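Local atomic coordinates of terminase, small subunit (Thermus phage G20c, PDB entry 6EJQ), a protein that probably recognises the viral packaging initiation site on DNA and regulates the ATPase of the large terminase subunit, working as a nine-subunit ring. Residues R11-L15 and T28-D32; A73-Q77 and I125-R129; R89-M94 and D103-G109. All coordinates share one frame. Residues are numbered along the deposited sequence.

Contact 1 of 3, residues R11-L15 and T28-D32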
ATOM      1  N   ARG B  11      39.522   0.314   5.513  1.00 50.85           N
ATOM      2  CA  ARG B  11      38.993   0.826   6.765  1.00 51.46           C
ATOM      3  C   ARG B  11      38.810   2.366   6.771  1.00 49.05           C
ATOM      4  O   ARG B  11      37.865   2.865   7.386  1.00 43.69           O
ATOM      5  CB  ARG B  11      39.845   0.344   7.939  1.00 57.07           C
ATOM      6  CG  ARG B  11      39.206   0.635   9.289  1.00 64.32           C
ATOM      7  CD  ARG B  11      39.509  -0.416  10.350  1.00 69.18           C
ATOM      8  NE  ARG B  11      39.082   0.054  11.671  1.00 74.11           N
ATOM      9  CZ  ARG B  11      37.814   0.140  12.093  1.00 77.49           C
ATOM     10  NH1 ARG B  11      36.786  -0.228  11.319  1.00 76.78           N
ATOM     11  NH2 ARG B  11      37.567   0.605  13.316  1.00 79.59           N
ATOM     12  N   VAL B  12      39.693   3.101   6.085  1.00 46.33           N
ATOM     13  CA  VAL B  12      39.532   4.549   5.906  1.00 44.11           C
ATOM     14  C   VAL B  12      38.237   4.814   5.150  1.00 43.07           C
ATOM     15  O   VAL B  12      37.424   5.637   5.570  1.00 40.24           O
ATOM     16  CB  VAL B  12      40.712   5.180   5.123  1.00 45.65           C
ATOM     17  CG1 VAL B  12      40.388   6.593   4.622  1.00 45.70           C
ATOM     18  CG2 VAL B  12      41.961   5.221   5.987  1.00 48.53           C
ATOM     19  N   LEU B  13      38.086   4.129   4.020  1.00 41.36           N
ATOM     20  CA  LEU B  13      36.896   4.228   3.175  1.00 43.18           C
ATOM     21  C   LEU B  13      35.619   3.811   3.923  1.00 42.29           C
ATOM     22  O   LEU B  13      34.605   4.502   3.849  1.00 40.01           O
ATOM     23  CB  LEU B  13      37.068   3.360   1.919  1.00 43.88           C
ATOM     24  CG  LEU B  13      35.944   3.348   0.881  1.00 44.46           C
ATOM     25  CD1 LEU B  13      35.659   4.748   0.364  1.00 44.60           C
ATOM     26  CD2 LEU B  13      36.326   2.429  -0.261  1.00 45.09           C
ATOM     27  N   LYS B  14      35.693   2.698   4.652  1.00 41.07           N
ATOM     28  CA  LYS B  14      34.569   2.190   5.426  1.00 42.00           C
ATOM     29  C   LYS B  14      34.071   3.234   6.411  1.00 43.07           C
ATOM     30  O   LYS B  14      32.887   3.554   6.424  1.00 43.76           O
ATOM     31  CB  LYS B  14      34.952   0.923   6.184  1.00 43.28           C
ATOM     32  CG  LYS B  14      33.792   0.264   6.911  1.00 47.07           C
ATOM     33  CD  LYS B  14      34.237  -0.956   7.703  1.00 49.48           C
ATOM     34  CE  LYS B  14      33.078  -1.543   8.490  1.00 50.93           C
ATOM     35  NZ  LYS B  14      33.500  -2.543   9.510  1.00 52.33           N
ATOM     36  N   LEU B  15      34.976   3.768   7.226  1.00 42.16           N
ATOM     37  CA  LEU B  15      34.591   4.724   8.258  1.00 41.39           C
ATOM     38  C   LEU B  15      34.018   5.995   7.640  1.00 40.45           C
ATOM     39  O   LEU B  15      33.053   6.552   8.159  1.00 40.12           O
ATOM     40  CB  LEU B  15      35.764   5.050   9.176  1.00 41.32           C
ATOM     41  CG  LEU B  15      36.281   3.903  10.044  1.00 42.59           C
ATOM     42  CD1 LEU B  15      37.558   4.333  10.761  1.00 43.30           C
ATOM     43  CD2 LEU B  15      35.237   3.441  11.045  1.00 42.79           C
ATOM     44  N   THR B  28      41.307   7.649  14.892  1.00 56.08           N
ATOM     45  CA  THR B  28      40.923   6.264  15.160  1.00 56.57           C
ATOM     46  C   THR B  28      41.950   5.264  14.633  1.00 59.11           C
ATOM     47  O   THR B  28      42.331   4.327  15.346  1.00 60.05           O
ATOM     48  CB  THR B  28      39.540   5.942  14.544  1.00 56.05           C
ATOM     49  OG1 THR B  28      38.566   6.853  15.066  1.00 57.82           O
ATOM     50  CG2 THR B  28      39.097   4.508  14.856  1.00 53.70           C
ATOM     51  N   LEU B  29      42.377   5.451  13.386  1.00 59.52           N
ATOM     52  CA  LEU B  29      43.285   4.503  12.723  1.00 59.43           C
ATOM     53  C   LEU B  29      44.745   4.610  13.168  1.00 57.76           C
ATOM     54  O   LEU B  29      45.494   3.654  13.031  1.00 58.11           O
ATOM     55  CB  LEU B  29      43.196   4.651  11.205  1.00 59.73           C
ATOM     56  CG  LEU B  29      41.820   4.457  10.568  1.00 60.15           C
ATOM     57  CD1 LEU B  29      41.996   4.276   9.075  1.00 61.62           C
ATOM     58  CD2 LEU B  29      41.042   3.284  11.149  1.00 62.35           C
ATOM     59  N   SER B  30      45.147   5.766  13.685  1.00 59.09           N
ATOM     60  CA  SER B  30      46.435   5.907  14.361  1.00 61.23           C
ATOM     61  C   SER B  30      46.706   4.770  15.362  1.00 65.75           C
ATOM     62  O   SER B  30      47.847   4.330  15.497  1.00 64.28           O
ATOM     63  CB  SER B  30      46.530   7.271  15.055  1.00 60.36           C
ATOM     64  OG  SER B  30      46.689   8.317  14.102  1.00 57.85           O
ATOM     65  N   LEU B  31      45.651   4.291  16.027  1.00 68.98           N
ATOM     66  CA  LEU B  31      45.712   3.089  16.865  1.00 70.19           C
ATOM     67  C   LEU B  31      46.098   1.845  16.067  1.00 70.96           C
ATOM     68  O   LEU B  31      47.056   1.157  16.422  1.00 76.06           O
ATOM     69  CB  LEU B  31      44.363   2.838  17.555  1.00 74.34           C
ATOM     70  CG  LEU B  31      44.358   1.789  18.676  1.00 79.04           C
ATOM     71  CD1 LEU B  31      44.892   2.407  19.957  1.00 82.91           C
ATOM     72  CD2 LEU B  31      42.965   1.217  18.900  1.00 79.43           C
ATOM     73  N   ASP B  32      45.348   1.564  15.003  1.00 70.88           N
ATOM     74  CA  ASP B  32      45.571   0.371  14.166  1.00 72.97           C
ATOM     75  C   ASP B  32      47.004   0.294  13.649  1.00 69.79           C
ATOM     76  O   ASP B  32      47.667  -0.727  13.801  1.00 69.89           O
ATOM     77  CB  ASP B  32      44.626   0.348  12.948  1.00 76.50           C
ATOM     78  CG  ASP B  32      43.173   0.114  13.322  1.00 80.58           C
ATOM     79  OD1 ASP B  32      42.747   0.610  14.391  1.00 82.01           O
ATOM     80  OD2 ASP B  32      42.454  -0.548  12.529  1.00 80.09           O
TER

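Contact 2 of 3, residues A73-Q77 and I125-R129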
ATOM      1  N   ALA B  73      20.749 -16.266  -2.561  1.00 34.59           N
ATOM      2  CA  ALA B  73      19.307 -16.436  -2.496  1.00 34.69           C
ATOM      3  C   ALA B  73      18.906 -17.909  -2.276  1.00 35.46           C
ATOM      4  O   ALA B  73      17.993 -18.178  -1.490  1.00 36.33           O
ATOM      5  CB  ALA B  73      18.654 -15.868  -3.746  1.00 35.28           C
ATOM      6  N   ARG B  74      19.596 -18.851  -2.930  1.00 34.44           N
ATOM      7  CA  ARG B  74      19.381 -20.294  -2.688  1.00 34.23           C
ATOM      8  C   ARG B  74      19.563 -20.687  -1.233  1.00 35.39           C
ATOM      9  O   ARG B  74      18.817 -21.523  -0.708  1.00 34.71           O
ATOM     10  CB  ARG B  74      20.322 -21.163  -3.536  1.00 35.89           C
ATOM     11  CG  ARG B  74      19.953 -21.251  -5.006  1.00 37.95           C
ATOM     12  CD  ARG B  74      20.827 -22.259  -5.729  1.00 39.30           C
ATOM     13  NE  ARG B  74      20.618 -22.232  -7.182  1.00 41.15           N
ATOM     14  CZ  ARG B  74      19.621 -22.846  -7.831  1.00 43.02           C
ATOM     15  NH1 ARG B  74      19.531 -22.752  -9.158  1.00 42.87           N
ATOM     16  NH2 ARG B  74      18.700 -23.549  -7.173  1.00 41.76           N
ATOM     17  N   ILE B  75      20.571 -20.094  -0.589  1.00 35.24           N
ATOM     18  CA  ILE B  75      20.843 -20.345   0.818  1.00 34.94           C
ATOM     19  C   ILE B  75      19.706 -19.847   1.705  1.00 34.81           C
ATOM     20  O   ILE B  75      19.281 -20.556   2.618  1.00 35.11           O
ATOM     21  CB  ILE B  75      22.168 -19.689   1.273  1.00 34.89           C
ATOM     22  CG1 ILE B  75      23.347 -20.362   0.582  1.00 35.61           C
ATOM     23  CG2 ILE B  75      22.337 -19.782   2.788  1.00 35.92           C
ATOM     24  CD1 ILE B  75      24.594 -19.514   0.563  1.00 37.09           C
ATOM     25  N   PHE B  76      19.247 -18.618   1.471  1.00 35.22           N
ATOM     26  CA  PHE B  76      18.126 -18.080   2.251  1.00 35.72           C
ATOM     27  C   PHE B  76      16.876 -18.918   1.995  1.00 33.65           C
ATOM     28  O   PHE B  76      16.152 -19.253   2.929  1.00 33.21           O
ATOM     29  CB  PHE B  76      17.832 -16.607   1.919  1.00 37.19           C
ATOM     30  CG  PHE B  76      18.939 -15.639   2.280  1.00 37.62           C
ATOM     31  CD1 PHE B  76      19.701 -15.784   3.427  1.00 38.94           C
ATOM     32  CD2 PHE B  76      19.168 -14.527   1.479  1.00 39.90           C
ATOM     33  CE1 PHE B  76      20.701 -14.866   3.741  1.00 40.70           C
ATOM     34  CE2 PHE B  76      20.155 -13.599   1.792  1.00 40.45           C
ATOM     35  CZ  PHE B  76      20.924 -13.768   2.931  1.00 39.42           C
ATOM     36  N   GLN B  77      16.644 -19.276   0.737  1.00 33.05           N
ATOM     37  CA  GLN B  77      15.487 -20.097   0.369  1.00 34.68           C
ATOM     38  C   GLN B  77      15.463 -21.395   1.167  1.00 34.39           C
ATOM     39  O   GLN B  77      14.410 -21.811   1.645  1.00 34.51           O
ATOM     40  CB  GLN B  77      15.481 -20.412  -1.127  1.00 35.19           C
ATOM     41  CG  GLN B  77      14.136 -20.870  -1.661  1.00 35.34           C
ATOM     42  CD  GLN B  77      14.163 -21.146  -3.148  1.00 35.08           C
ATOM     43  OE1 GLN B  77      15.143 -21.674  -3.674  1.00 34.95           O
ATOM     44  NE2 GLN B  77      13.076 -20.812  -3.832  1.00 34.75           N
ATOM     45  N   ILE B 125      11.439 -16.301  -4.671  1.00 34.91           N
ATOM     46  CA  ILE B 125      12.871 -16.530  -4.844  1.00 34.67           C
ATOM     47  C   ILE B 125      13.128 -17.338  -6.125  1.00 35.54           C
ATOM     48  O   ILE B 125      14.088 -17.039  -6.852  1.00 35.09           O
ATOM     49  CB  ILE B 125      13.514 -17.164  -3.589  1.00 32.76           C
ATOM     50  CG1 ILE B 125      13.548 -16.135  -2.450  1.00 31.98           C
ATOM     51  CG2 ILE B 125      14.929 -17.636  -3.872  1.00 33.31           C
ATOM     52  CD1 ILE B 125      13.773 -16.730  -1.076  1.00 31.64           C
ATOM     53  N   ASP B 126      12.263 -18.312  -6.416  1.00 35.20           N
ATOM     54  CA  ASP B 126      12.339 -19.061  -7.686  1.00 36.41           C
ATOM     55  C   ASP B 126      12.127 -18.149  -8.889  1.00 37.13           C
ATOM     56  O   ASP B 126      12.870 -18.223  -9.853  1.00 37.05           O
ATOM     57  CB  ASP B 126      11.295 -20.193  -7.767  1.00 35.50           C
ATOM     58  CG  ASP B 126      11.628 -21.409  -6.891  1.00 36.36           C
ATOM     59  OD1 ASP B 126      12.785 -21.587  -6.455  1.00 33.25           O
ATOM     60  OD2 ASP B 126      10.698 -22.225  -6.661  1.00 35.98           O
ATOM     61  N   GLN B 127      11.092 -17.310  -8.850  1.00 37.62           N
ATOM     62  CA  GLN B 127      10.778 -16.464 -10.001  1.00 37.69           C
ATOM     63  C   GLN B 127      11.824 -15.380 -10.229  1.00 36.81           C
ATOM     64  O   GLN B 127      12.187 -15.098 -11.367  1.00 36.16           O
ATOM     65  CB  GLN B 127       9.374 -15.866  -9.885  1.00 39.11           C
ATOM     66  CG  GLN B 127       8.249 -16.894 -10.028  1.00 42.90           C
ATOM     67  CD  GLN B 127       8.434 -17.868 -11.207  1.00 47.35           C
ATOM     68  OE1 GLN B 127       8.345 -19.097 -11.037  1.00 47.10           O
ATOM     69  NE2 GLN B 127       8.707 -17.321 -12.404  1.00 46.37           N
ATOM     70  N   GLU B 128      12.318 -14.798  -9.145  1.00 36.66           N
ATOM     71  CA  GLU B 128      13.445 -13.878  -9.206  1.00 38.34           C
ATOM     72  C   GLU B 128      14.701 -14.530  -9.796  1.00 36.67           C
ATOM     73  O   GLU B 128      15.411 -13.895 -10.579  1.00 36.89           O
ATOM     74  CB  GLU B 128      13.716 -13.280  -7.826  1.00 40.92           C
ATOM     75  CG  GLU B 128      12.661 -12.247  -7.442  1.00 44.03           C
ATOM     76  CD  GLU B 128      12.642 -11.863  -5.967  1.00 46.61           C
ATOM     77  OE1 GLU B 128      13.375 -12.450  -5.133  1.00 48.15           O
ATOM     78  OE2 GLU B 128      11.843 -10.962  -5.637  1.00 51.55           O
ATOM     79  N   ARG B 129      14.949 -15.793  -9.453  1.00 36.68           N
ATOM     80  CA  ARG B 129      16.037 -16.578 -10.071  1.00 35.67           C
ATOM     81  C   ARG B 129      15.838 -16.709 -11.576  1.00 34.87           C
ATOM     82  O   ARG B 129      16.743 -16.422 -12.347  1.00 34.81           O
ATOM     83  CB  ARG B 129      16.159 -17.971  -9.446  1.00 36.15           C
ATOM     84  CG  ARG B 129      17.313 -18.800  -9.996  1.00 37.81           C
ATOM     85  CD  ARG B 129      17.826 -19.808  -8.983  1.00 38.49           C
ATOM     86  NE  ARG B 129      16.785 -20.756  -8.655  1.00 41.42           N
ATOM     87  CZ  ARG B 129      16.209 -20.951  -7.468  1.00 40.40           C
ATOM     88  NH1 ARG B 129      16.560 -20.288  -6.367  1.00 40.53           N
ATOM     89  NH2 ARG B 129      15.253 -21.864  -7.396  1.00 40.76           N
TER

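Contact 3 of 3, residues R89-M94 and D103-G109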
ATOM      1  N   ARG B  89       4.236 -27.967  10.783  1.00 45.46           N
ATOM      2  CA  ARG B  89       4.284 -28.954  11.860  1.00 46.46           C
ATOM      3  C   ARG B  89       3.512 -28.441  13.062  1.00 44.60           C
ATOM      4  O   ARG B  89       2.692 -29.153  13.639  1.00 44.66           O
ATOM      5  CB  ARG B  89       5.741 -29.232  12.249  1.00 50.20           C
ATOM      6  CG  ARG B  89       5.940 -30.322  13.283  1.00 54.14           C
ATOM      7  CD  ARG B  89       7.411 -30.678  13.453  1.00 57.74           C
ATOM      8  NE  ARG B  89       8.118 -29.754  14.354  1.00 60.50           N
ATOM      9  CZ  ARG B  89       8.825 -30.088  15.443  1.00 60.54           C
ATOM     10  NH1 ARG B  89       8.966 -31.359  15.831  1.00 60.93           N
ATOM     11  NH2 ARG B  89       9.422 -29.130  16.156  1.00 59.80           N
ATOM     12  N   ASN B  90       3.781 -27.194  13.423  1.00 43.61           N
ATOM     13  CA  ASN B  90       3.086 -26.545  14.522  1.00 43.49           C
ATOM     14  C   ASN B  90       1.596 -26.381  14.256  1.00 43.98           C
ATOM     15  O   ASN B  90       0.794 -26.670  15.142  1.00 46.62           O
ATOM     16  CB  ASN B  90       3.735 -25.212  14.855  1.00 42.04           C
ATOM     17  CG  ASN B  90       4.970 -25.379  15.709  1.00 43.48           C
ATOM     18  OD1 ASN B  90       4.870 -25.755  16.871  1.00 43.28           O
ATOM     19  ND2 ASN B  90       6.140 -25.109  15.140  1.00 46.48           N
ATOM     20  N   TYR B  91       1.225 -25.951  13.048  1.00 42.69           N
ATOM     21  CA  TYR B  91      -0.182 -25.828  12.686  1.00 41.34           C
ATOM     22  C   TYR B  91      -0.907 -27.165  12.815  1.00 44.45           C
ATOM     23  O   TYR B  91      -2.024 -27.216  13.335  1.00 46.86           O
ATOM     24  CB  TYR B  91      -0.376 -25.289  11.266  1.00 40.60           C
ATOM     25  CG  TYR B  91      -1.849 -25.109  10.914  1.00 39.33           C
ATOM     26  CD1 TYR B  91      -2.563 -24.027  11.401  1.00 37.81           C
ATOM     27  CD2 TYR B  91      -2.524 -26.042  10.132  1.00 38.61           C
ATOM     28  CE1 TYR B  91      -3.901 -23.865  11.110  1.00 39.78           C
ATOM     29  CE2 TYR B  91      -3.870 -25.893   9.835  1.00 38.75           C
ATOM     30  CZ  TYR B  91      -4.554 -24.801  10.328  1.00 40.29           C
ATOM     31  OH  TYR B  91      -5.893 -24.624  10.057  1.00 41.49           O
ATOM     32  N   ASN B  92      -0.291 -28.230  12.317  1.00 45.11           N
ATOM     33  CA  ASN B  92      -0.893 -29.561  12.367  1.00 45.07           C
ATOM     34  C   ASN B  92      -0.976 -30.081  13.797  1.00 47.60           C
ATOM     35  O   ASN B  92      -1.966 -30.699  14.160  1.00 51.42           O
ATOM     36  CB  ASN B  92      -0.143 -30.554  11.463  1.00 44.19           C
ATOM     37  CG  ASN B  92      -0.300 -30.233   9.983  1.00 46.25           C
ATOM     38  OD1 ASN B  92      -1.241 -29.549   9.578  1.00 48.16           O
ATOM     39  ND2 ASN B  92       0.637 -30.708   9.169  1.00 45.00           N
ATOM     40  N   ALA B  93       0.045 -29.818  14.606  1.00 50.00           N
ATOM     41  CA  ALA B  93       0.022 -30.189  16.019  1.00 53.32           C
ATOM     42  C   ALA B  93      -1.118 -29.485  16.750  1.00 57.32           C
ATOM     43  O   ALA B  93      -1.830 -30.103  17.532  1.00 58.81           O
ATOM     44  CB  ALA B  93       1.354 -29.862  16.682  1.00 53.14           C
ATOM     45  N   MET B  94      -1.286 -28.194  16.470  1.00 61.98           N
ATOM     46  CA  MET B  94      -2.358 -27.373  17.051  1.00 63.06           C
ATOM     47  C   MET B  94      -3.757 -27.864  16.652  1.00 60.59           C
ATOM     48  O   MET B  94      -4.678 -27.857  17.454  1.00 62.22           O
ATOM     49  CB  MET B  94      -2.189 -25.914  16.601  1.00 68.51           C
ATOM     50  CG  MET B  94      -2.816 -24.895  17.529  1.00 74.85           C
ATOM     51  SD  MET B  94      -1.739 -24.530  18.922  1.00 83.60           S
ATOM     52  CE  MET B  94      -2.662 -23.181  19.657  1.00 86.85           C
ATOM     53  N   ASP B 103       9.356 -34.864  19.687  1.00 55.14           N
ATOM     54  CA  ASP B 103      10.714 -34.559  20.191  1.00 57.15           C
ATOM     55  C   ASP B 103      10.777 -33.780  21.525  1.00 53.09           C
ATOM     56  O   ASP B 103      11.866 -33.396  21.952  1.00 54.86           O
ATOM     57  CB  ASP B 103      11.567 -33.852  19.106  1.00 60.02           C
ATOM     58  CG  ASP B 103      11.039 -32.462  18.711  1.00 61.78           C
ATOM     59  OD1 ASP B 103      10.145 -31.906  19.393  1.00 59.56           O
ATOM     60  OD2 ASP B 103      11.532 -31.928  17.692  1.00 63.23           O
ATOM     61  N   GLY B 104       9.635 -33.539  22.169  1.00 50.24           N
ATOM     62  CA  GLY B 104       9.592 -32.803  23.437  1.00 50.08           C
ATOM     63  C   GLY B 104       9.422 -31.289  23.326  1.00 51.67           C
ATOM     64  O   GLY B 104       9.090 -30.644  24.324  1.00 52.52           O
ATOM     65  N   THR B 105       9.627 -30.715  22.130  1.00 48.00           N
ATOM     66  CA  THR B 105       9.576 -29.267  21.957  1.00 46.88           C
ATOM     67  C   THR B 105       8.126 -28.768  21.973  1.00 47.63           C
ATOM     68  O   THR B 105       7.219 -29.499  21.567  1.00 47.02           O
ATOM     69  CB  THR B 105      10.276 -28.818  20.658  1.00 48.85           C
ATOM     70  OG1 THR B 105       9.627 -29.381  19.512  1.00 48.12           O
ATOM     71  CG2 THR B 105      11.747 -29.225  20.666  1.00 50.02           C
ATOM     72  N   PRO B 106       7.897 -27.528  22.453  1.00 46.45           N
ATOM     73  CA  PRO B 106       6.527 -27.025  22.566  1.00 47.17           C
ATOM     74  C   PRO B 106       5.884 -26.662  21.221  1.00 48.69           C
ATOM     75  O   PRO B 106       6.572 -26.212  20.302  1.00 50.64           O
ATOM     76  CB  PRO B 106       6.692 -25.764  23.422  1.00 46.75           C
ATOM     77  CG  PRO B 106       8.048 -25.272  23.079  1.00 48.03           C
ATOM     78  CD  PRO B 106       8.887 -26.498  22.817  1.00 46.93           C
ATOM     79  N   VAL B 107       4.574 -26.876  21.130  1.00 50.10           N
ATOM     80  CA  VAL B 107       3.762 -26.435  20.007  1.00 50.42           C
ATOM     81  C   VAL B 107       3.544 -24.929  20.156  1.00 54.86           C
ATOM     82  O   VAL B 107       3.019 -24.477  21.175  1.00 58.38           O
ATOM     83  CB  VAL B 107       2.406 -27.166  19.974  1.00 49.27           C
ATOM     84  CG1 VAL B 107       1.470 -26.562  18.937  1.00 50.68           C
ATOM     85  CG2 VAL B 107       2.614 -28.646  19.683  1.00 50.42           C
ATOM     86  N   ILE B 108       3.965 -24.169  19.142  1.00 56.75           N
ATOM     87  CA  ILE B 108       3.818 -22.713  19.101  1.00 55.53           C
ATOM     88  C   ILE B 108       2.850 -22.344  17.967  1.00 56.07           C
ATOM     89  O   ILE B 108       3.059 -22.732  16.819  1.00 53.20           O
ATOM     90  CB  ILE B 108       5.194 -22.041  18.904  1.00 57.42           C
ATOM     91  CG1 ILE B 108       6.090 -22.323  20.123  1.00 55.77           C
ATOM     92  CG2 ILE B 108       5.049 -20.534  18.666  1.00 57.57           C
ATOM     93  CD1 ILE B 108       7.560 -22.071  19.886  1.00 56.25           C
ATOM     94  N   GLY B 109       1.807 -21.578  18.295  1.00 57.01           N
ATOM     95  CA  GLY B 109       0.719 -21.271  17.358  1.00 53.21           C
ATOM     96  C   GLY B 109       1.174 -20.538  16.109  1.00 49.43           C
ATOM     97  O   GLY B 109       2.107 -19.741  16.156  1.00 46.89           O
TER

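Contact 1 of 3, residues R11-L15 and T28-D32
Arg11 opens the contact, touching Thr28, Leu29 and Asp32. Its aliphatic part runs along Leu29, with CG of Arg11 3.7 Å from CD2 of Leu29, and its charged end reaches the next turn of helix 22-33, where NE of Arg11 forms a long salt bridge of 3.5 Å to OD2 of Asp32. The carboxylate oxygen lies at the edge of the guanidinium, near its plane, and Asp32 itself is exposed, so this ion pair closes the outer margin of the contact. One residue on, Val12 supplies the tightest apolar touch: its CG2 is 3.2 Å from CD1 of Leu29, and these two residues also mark the nearest CA pair, 7.8 Å apart. Leu13 and Lys14 turn to other sides of the helix, where they pack on Glu71 and Ile75 of a second subunit. Leu15, one turn after Arg11, comes back to the interface. CD1 of Leu15 meets CD2 of Leu29 at 3.7 Å and lies 4.4 Å from the methyl CG2 of Thr28, whose hydroxyl is bonded back to the carbonyl of Glu24 in its own helix. Leu29 is thus the shared apolar partner of Arg11, Val12 and Leu15. The two short segments run nearly antiparallel at 153°, with their axes 11.6 Å apart at closest, a wide spacing filled chiefly by Leu29, which reaches toward helix 4-17. Both belong to the N-terminal domain of the helix-turn-helix clan, in which helix 4-17 packs beside helix 22-33 while Val12 also touches Val42, Val45 and Leu46 of helix 39-53, tying the three helices together.

Contact 2 of 3, residues A73-Q77 and I125-R129
Arg74 lays its guanidinium flat on that of Arg129, the two centres 3.9 Å apart and the planes only 20° from parallel, with NH1 of Arg74 3.4 Å from CD of Arg129. Two like charges face each other here: NH1 of Arg74 and NE of Arg129, also 3.4 Å apart, are both donors and cannot bond. Acidic neighbours offset the repulsion. Glu65 of a third subunit makes salt bridges to both arginines, and within helix 112-139 NH2 of Arg129 pairs with OD1 of Asp126 at 2.7 Å. Asp126 has a second basic partner in Arg72 of that third subunit. Gln77 joins the network through both ends of its amide: NE2 of Gln77 donates to OD1 of Asp126 at 2.8 Å in a nearly straight bond, while OE1 of Gln77 takes a weak hydrogen bond from NH1 of Arg129 at 3.3 Å. Its NE2 also reaches the carbonyl of Ile122. Beneath this polar layer, CG2 of Ile125 packs against CD of Gln77 at 3.7 Å and CB of Ala73 at 4.1 Å. Met123 of the second subunit covers Ala73 and Ile125 in turn, so the apolar patch continues across a subunit boundary. The shared charges likewise link packing within the chain to packing between subunits. With axes 10.7 Å apart and running at 166° to each other, the segments belong to an antiparallel helical hairpin, formed by helices 59-95 and 112-139, whose flanking by other copies of the protein is consistent with the oligomerisation core of the nonameric small-terminase ring.

Contact 3 of 3, residues R89-M94 and D103-G109
Asp103 starts the loop segment by using both carboxylate oxygens. OD2 of Asp103 receives a hydrogen bond from NH1 of Arg89 at 3.2 Å, part of a salt bridge to the helix, while OD1 of Asp103 accepts from N of Thr105 at 3.0 Å and from OG1 of Thr105 at 2.6 Å. The backbone bond makes an Asx turn, with Gly104 at its bend; there phi is +90°, and a CB would jam against the preceding carbonyl oxygen. Thr105 answers the helix more weakly, its OG1 accepting from NH2 of Arg89 at 3.4 Å. Pro106 keeps the chain extended; its CA-to-CB bond points away from the helix, and the residue packs on Met95 of a second subunit. Val107 then buries the most area of the loop residues: CG2 packs on CB of Ala93 at 3.5 Å, and CG1 of Val107 lies 3.8 Å from SD of Met94. At Ile108 the backbone itself is held, N donating to OD1 of Asn90 at 2.9 Å; ND2 of that asparagine is bonded to the carbonyl of Asn86, fixing the amide's orientation. Gly109 ends the segment, its CA 4.4 Å from SD of Met94. The arrangement is that of a connection folded back on the end of the preceding helix: after helix 59-95 the chain makes an excursion, then runs along the last turns toward helix 112-139, completing the link of a helical hairpin.

Contact 2 is the buried one, contact 1 is partly buried and contact 3 lies at the surface, far from the chain's centre. Contacts 2 and 3 share helix 59-95, with their nearest atoms about 15 Å apart: one pairs its middle with helix 112-139, the other its end with the connecting loop. Contact 1 belongs to the separate N-terminal domain, its centre 36 Å from that of contact 2 and 49 Å from that of contact 3. Chemistry changes with place: leucine and valine packing edged by one ion pair in contact 1; mostly buried charges and an amide, shared with a third subunit, over a small apolar patch in contact 2; a salt bridge, one side-chain-to-backbone bond and a small valine contact holding an irregular chain in contact 3.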